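Local atomic coordinates of N-acetylneuraminate lyase (Fusobacterium nucleatum subsp. nucleatum ATCC 25586, PDB entry 5ZKA), a protein that belongs by name and family to the dihydrodipicolinate synthetase family of lyases, enzymes built on a TIM barrel. Residues A[68-73]-A[99-104]; A[75-80]-A[90-95]. All coordinates share one frame; numbering follows the deposited sequence.

Interaction 1: A[68-73]-A[99-104]; sequences ISTEEK and LNEAVE
Glu101 and Thr70 carry most of this contact between the N-terminal ends of two neighbouring helices, 70-84 and 99-112. The CA atoms of Thr70 and Glu101 lie 7.5 Å apart, and the two side chains approach from opposite directions. Glu101 sends CG anti to its backbone N (chi1 -176°) and stays extended beyond it, which carries the carboxylate across to the other helix. There OE2 accepts two bonds. Thr70 OG1 donates to Glu101 OE2 at 2.7 Å. Lys73 NZ donates to Glu101 OE2 at 2.8 Å, and this bond is also a salt bridge. Neither donor lies in the carboxylate plane: the hydroxyl meets OE2 50° out of it and the ammonium 40° out of it. They come from opposite faces, so OE2 sits between them. The extended Lys73 chain crosses the glutamate at about a right angle, and its CD and CE also pass near OE2. The second oxygen, OE1, is hydrogen-bonded to Ser96 OG, just ahead of helix 99-112.

Glu104 stands one turn further along that helix, at the border of the contact. Its OE2 comes 4.0 Å from the methyl CG2 of Thr70, while its charge is paired with Lys74. Ser69 is the N-cap of helix 70-84 and forms a capping box with Glu72. Ser69 N gives a nearly straight bond to Glu72 OE1, and Glu72 N returns one to Ser69 OG at 3.1 Å.

The contact is thus mainly polar and joins consecutive helices of the barrel's outer layer. Two donors on OE2 and a third partner on OE1 would restrict rotation of the Glu101 carboxylate. The ammonium of the buried Lys73 probably favours the charged form of Glu101.

Interaction 2: A[75-80]-A[90-95]; sequences RVFEIA and LIAQVG
Phe77 turns its CG anti to its own carbonyl carbon (chi1 -73°), and with chi2 at -56° the ring reaches over to Ala92 and Gln93. This is helix-on-strand packing in a beta-alpha-beta unit of the TIM barrel, made of strand 55-58, helix 70-84 and strand 89-93. Phe77 meets the strand with the CE1 and CZ side of its ring. CE1 lies 3.6 Å from Ala92 CB, and the methyl approaches obliquely. Ala92 points its CB toward the helix, whereas Ile91 points away from it. Just past the strand, Phe77 CZ comes 4.2 Å from Val94 CG1, a looser apolar contact.

The contact is fully buried. Val58 of the preceding strand and Val109 and Leu112 of helix 99-112 also pack on Phe77, so the ring belongs to the apolar layer between strands and outer helices. No hydrogen bond joins the two segments.

Gln93 contributes its backbone here. Its side-chain NE2 is bonded to Gly59 O and its OE1 to Val120 N, which ties it to both neighbouring strand ends. The same OE1 accepts from Gly95 N at 2.9 Å, with the donor 57° out of the amide carbonyl plane. The backbone oxygen of Gln93 lies 3.3 Å from Phe77 CZ, at the ring edge and in its plane.

In the fold
Interactions 1 and 2 share helix 70-84. Its first turn makes interaction 1 with the next helix, 99-112, and its middle makes interaction 2 with strand 89-93. That strand is followed, after a short loop, by helix 99-112, so the contacts tie three consecutive elements of the barrel together. Their centres are about 11 Å apart, and they touch where Ala102 CB packs 3.4 Å from Val94 O. Interaction 2 is buried and mainly apolar, with its centre about 12 Å from the centre of the chain. Interaction 1 is polar and partly buried, about 18 Å out. Leu105 bridges them, packing on Thr70 and Lys73 as well as Val94.

Interaction 1: A[68-73]-A[99-104]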
loop_
_atom_site.group_PDB
_atom_site.type_symbol
_atom_site.label_atom_id
_atom_site.label_comp_id
_atom_site.label_asym_id
_atom_site.label_seq_id
_atom_site.Cartn_x
_atom_site.Cartn_y
_atom_site.Cartn_z
ATOM N N ILE A 68 27.569 14.186 -2.093
ATOM C CA ILE A 68 28.395 15.339 -1.756
ATOM C C ILE A 68 29.300 15.003 -0.570
ATOM O O ILE A 68 29.155 13.972 0.094
ATOM C CB ILE A 68 27.550 16.601 -1.470
ATOM C CG1 ILE A 68 26.859 16.492 -0.113
ATOM C CG2 ILE A 68 26.492 16.788 -2.561
ATOM C CD1 ILE A 68 25.930 17.642 0.209
ATOM N N SER A 69 30.261 15.888 -0.323
ATOM C CA SER A 69 31.295 15.634 0.672
ATOM C C SER A 69 30.815 15.957 2.086
ATOM O O SER A 69 29.828 16.669 2.296
ATOM C CB SER A 69 32.545 16.457 0.359
ATOM O OG SER A 69 32.299 17.824 0.656
ATOM N N THR A 70 31.554 15.426 3.069
ATOM C CA THR A 70 31.239 15.692 4.469
ATOM C C THR A 70 31.216 17.190 4.755
ATOM O O THR A 70 30.304 17.687 5.425
ATOM C CB THR A 70 32.254 14.990 5.374
ATOM O OG1 THR A 70 32.269 13.584 5.074
ATOM C CG2 THR A 70 31.881 15.182 6.831
ATOM N N GLU A 71 32.205 17.928 4.249
ATOM C CA GLU A 71 32.226 19.373 4.489
ATOM C C GLU A 71 31.050 20.054 3.811
ATOM O O GLU A 71 30.472 20.999 4.358
ATOM C CB GLU A 71 33.544 19.978 4.006
ATOM C CG GLU A 71 34.740 19.648 4.900
ATOM C CD GLU A 71 34.474 19.908 6.381
ATOM O OE1 GLU A 71 34.589 21.076 6.811
ATOM O OE2 GLU A 71 34.161 18.942 7.117
ATOM N N GLU A 72 30.674 19.580 2.626
ATOM C CA GLU A 72 29.525 20.150 1.945
ATOM C C GLU A 72 28.239 19.859 2.710
ATOM O O GLU A 72 27.364 20.730 2.811
ATOM C CB GLU A 72 29.476 19.627 0.508
ATOM C CG GLU A 72 30.492 20.344 -0.382
ATOM C CD GLU A 72 30.724 19.689 -1.735
ATOM O OE1 GLU A 72 30.478 18.472 -1.878
ATOM O OE2 GLU A 72 31.154 20.411 -2.666
ATOM N N LYS A 73 28.118 18.652 3.285
ATOM C CA LYS A 73 26.966 18.366 4.137
ATOM C C LYS A 73 26.897 19.339 5.307
ATOM O O LYS A 73 25.821 19.858 5.637
ATOM C CB LYS A 73 27.022 16.931 4.661
ATOM C CG LYS A 73 26.820 15.861 3.600
ATOM C CD LYS A 73 27.286 14.496 4.146
ATOM C CE LYS A 73 27.268 13.406 3.083
ATOM N NZ LYS A 73 27.551 12.050 3.692
ATOM N N LEU A 99 30.130 4.967 9.768
ATOM C CA LEU A 99 29.571 5.303 11.075
ATOM C C LEU A 99 30.327 6.458 11.727
ATOM O O LEU A 99 29.713 7.317 12.380
ATOM C CB LEU A 99 29.578 4.073 11.982
ATOM C CG LEU A 99 28.997 4.203 13.397
ATOM C CD1 LEU A 99 27.623 4.883 13.402
ATOM C CD2 LEU A 99 28.915 2.818 14.069
ATOM N N ASN A 100 31.655 6.495 11.565
ATOM C CA ASN A 100 32.442 7.612 12.096
ATOM C C ASN A 100 31.980 8.953 11.515
ATOM O O ASN A 100 31.969 9.977 12.215
ATOM C CB ASN A 100 33.924 7.397 11.803
ATOM C CG ASN A 100 34.578 6.374 12.742
ATOM O OD1 ASN A 100 33.899 5.642 13.461
ATOM N ND2 ASN A 100 35.899 6.321 12.720
ATOM N N GLU A 101 31.610 8.972 10.229
ATOM C CA GLU A 101 31.065 10.195 9.640
ATOM C C GLU A 101 29.708 10.530 10.243
ATOM O O GLU A 101 29.412 11.701 10.516
ATOM C CB GLU A 101 30.940 10.054 8.118
ATOM C CG GLU A 101 30.452 11.343 7.428
ATOM C CD GLU A 101 30.016 11.135 5.985
ATOM O OE1 GLU A 101 29.753 9.974 5.593
ATOM O OE2 GLU A 101 29.934 12.144 5.244
ATOM N N ALA A 102 28.871 9.509 10.450
ATOM C CA ALA A 102 27.531 9.728 10.986
ATOM C C ALA A 102 27.592 10.350 12.377
ATOM O O ALA A 102 26.817 11.261 12.696
ATOM C CB ALA A 102 26.761 8.402 11.012
ATOM N N VAL A 103 28.517 9.881 13.213
ATOM C CA VAL A 103 28.667 10.450 14.550
ATOM C C VAL A 103 29.221 11.869 14.471
ATOM O O VAL A 103 28.757 12.773 15.177
ATOM C CB VAL A 103 29.557 9.540 15.415
ATOM C CG1 VAL A 103 30.010 10.278 16.674
ATOM C CG2 VAL A 103 28.824 8.226 15.761
ATOM N N GLU A 104 30.228 12.083 13.619
ATOM C CA GLU A 104 30.794 13.416 13.441
ATOM C C GLU A 104 29.725 14.415 13.008
ATOM O O GLU A 104 29.618 15.516 13.567
ATOM C CB GLU A 104 31.920 13.360 12.411
ATOM C CG GLU A 104 32.541 14.712 12.096
ATOM C CD GLU A 104 33.605 14.624 11.019
ATOM O OE1 GLU A 104 34.219 13.545 10.875
ATOM O OE2 GLU A 104 33.834 15.632 10.318
#

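Interaction 2: A[75-80]-A[90-95]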
loop_
_atom_site.group_PDB
_atom_site.type_symbol
_atom_site.label_atom_id
_atom_site.label_comp_id
_atom_site.label_asym_id
_atom_site.label_seq_id
_atom_site.Cartn_x
_atom_site.Cartn_y
_atom_site.Cartn_z
ATOM N N ARG A 75 28.023 22.393 5.531
ATOM C CA ARG A 75 27.646 23.740 5.119
ATOM C C ARG A 75 26.146 23.839 4.850
ATOM O O ARG A 75 25.516 24.856 5.167
ATOM C CB ARG A 75 28.443 24.156 3.883
ATOM C CG ARG A 75 28.193 25.603 3.457
ATOM C CD ARG A 75 28.905 26.599 4.383
ATOM N NE ARG A 75 28.456 27.979 4.175
ATOM C CZ ARG A 75 27.933 28.753 5.125
ATOM N NH1 ARG A 75 27.801 28.291 6.364
ATOM N NH2 ARG A 75 27.542 29.994 4.845
ATOM N N VAL A 76 25.552 22.792 4.269
ATOM C CA VAL A 76 24.099 22.766 4.089
ATOM C C VAL A 76 23.395 22.868 5.437
ATOM O O VAL A 76 22.446 23.642 5.606
ATOM C CB VAL A 76 23.673 21.496 3.332
ATOM C CG1 VAL A 76 22.154 21.302 3.406
ATOM C CG2 VAL A 76 24.143 21.565 1.886
ATOM N N PHE A 77 23.855 22.089 6.421
ATOM C CA PHE A 77 23.243 22.129 7.747
ATOM C C PHE A 77 23.372 23.509 8.378
ATOM O O PHE A 77 22.443 23.980 9.048
ATOM C CB PHE A 77 23.877 21.087 8.670
ATOM C CG PHE A 77 23.493 19.662 8.360
ATOM C CD1 PHE A 77 22.161 19.266 8.323
ATOM C CD2 PHE A 77 24.471 18.705 8.161
ATOM C CE1 PHE A 77 21.817 17.949 8.046
ATOM C CE2 PHE A 77 24.131 17.373 7.897
ATOM C CZ PHE A 77 22.805 16.999 7.839
ATOM N N GLU A 78 24.530 24.160 8.209
ATOM C CA GLU A 78 24.720 25.504 8.770
ATOM C C GLU A 78 23.724 26.500 8.193
ATOM O O GLU A 78 23.098 27.276 8.925
ATOM C CB GLU A 78 26.128 26.030 8.493
ATOM C CG GLU A 78 27.267 25.202 8.945
ATOM C CD GLU A 78 28.585 25.780 8.468
ATOM O OE1 GLU A 78 28.647 27.013 8.239
ATOM O OE2 GLU A 78 29.550 24.999 8.304
ATOM N N ILE A 79 23.636 26.549 6.867
ATOM C CA ILE A 79 22.759 27.511 6.209
ATOM C C ILE A 79 21.306 27.247 6.583
ATOM O O ILE A 79 20.556 28.171 6.920
ATOM C CB ILE A 79 22.976 27.464 4.685
ATOM C CG1 ILE A 79 24.399 27.931 4.355
ATOM C CG2 ILE A 79 21.935 28.317 3.941
ATOM C CD1 ILE A 79 24.899 27.439 3.010
ATOM N N ALA A 80 20.896 25.974 6.563
ATOM C CA ALA A 80 19.487 25.655 6.779
ATOM C C ALA A 80 18.999 26.170 8.129
ATOM O O ALA A 80 17.957 26.831 8.209
ATOM C CB ALA A 80 19.257 24.145 6.656
ATOM N N LEU A 90 12.964 21.065 12.460
ATOM C CA LEU A 90 14.102 20.656 11.651
ATOM C C LEU A 90 14.557 19.270 12.074
ATOM O O LEU A 90 14.745 19.021 13.268
ATOM C CB LEU A 90 15.266 21.630 11.803
ATOM C CG LEU A 90 15.066 23.060 11.315
ATOM C CD1 LEU A 90 16.294 23.857 11.662
ATOM C CD2 LEU A 90 14.845 23.067 9.827
ATOM N N ILE A 91 14.758 18.391 11.095
ATOM C CA ILE A 91 15.386 17.087 11.292
ATOM C C ILE A 91 16.643 17.047 10.435
ATOM O O ILE A 91 16.608 17.436 9.261
ATOM C CB ILE A 91 14.445 15.925 10.915
ATOM C CG1 ILE A 91 13.169 15.933 11.763
ATOM C CG2 ILE A 91 15.181 14.552 11.047
ATOM C CD1 ILE A 91 12.054 15.027 11.172
ATOM N N ALA A 92 17.750 16.576 11.012
ATOM C CA ALA A 92 19.008 16.476 10.288
ATOM C C ALA A 92 19.305 15.009 10.020
ATOM O O ALA A 92 19.505 14.234 10.962
ATOM C CB ALA A 92 20.149 17.123 11.085
ATOM N N GLN A 93 19.330 14.629 8.743
ATOM C CA GLN A 93 19.706 13.273 8.349
ATOM C C GLN A 93 21.229 13.177 8.303
ATOM O O GLN A 93 21.869 13.871 7.506
ATOM C CB GLN A 93 19.091 12.937 6.990
ATOM C CG GLN A 93 18.963 11.435 6.695
ATOM C CD GLN A 93 20.287 10.793 6.370
ATOM O OE1 GLN A 93 20.583 9.691 6.817
ATOM N NE2 GLN A 93 21.100 11.486 5.590
ATOM N N VAL A 94 21.815 12.332 9.158
ATOM C CA VAL A 94 23.265 12.231 9.282
ATOM C C VAL A 94 23.789 10.829 8.974
ATOM O O VAL A 94 24.988 10.580 9.111
ATOM C CB VAL A 94 23.741 12.680 10.677
ATOM C CG1 VAL A 94 23.351 14.141 10.934
ATOM C CG2 VAL A 94 23.180 11.765 11.756
ATOM N N GLY A 95 22.926 9.914 8.530
ATOM C CA GLY A 95 23.354 8.548 8.296
ATOM C C GLY A 95 24.284 8.416 7.105
ATOM O O GLY A 95 24.354 9.283 6.230
#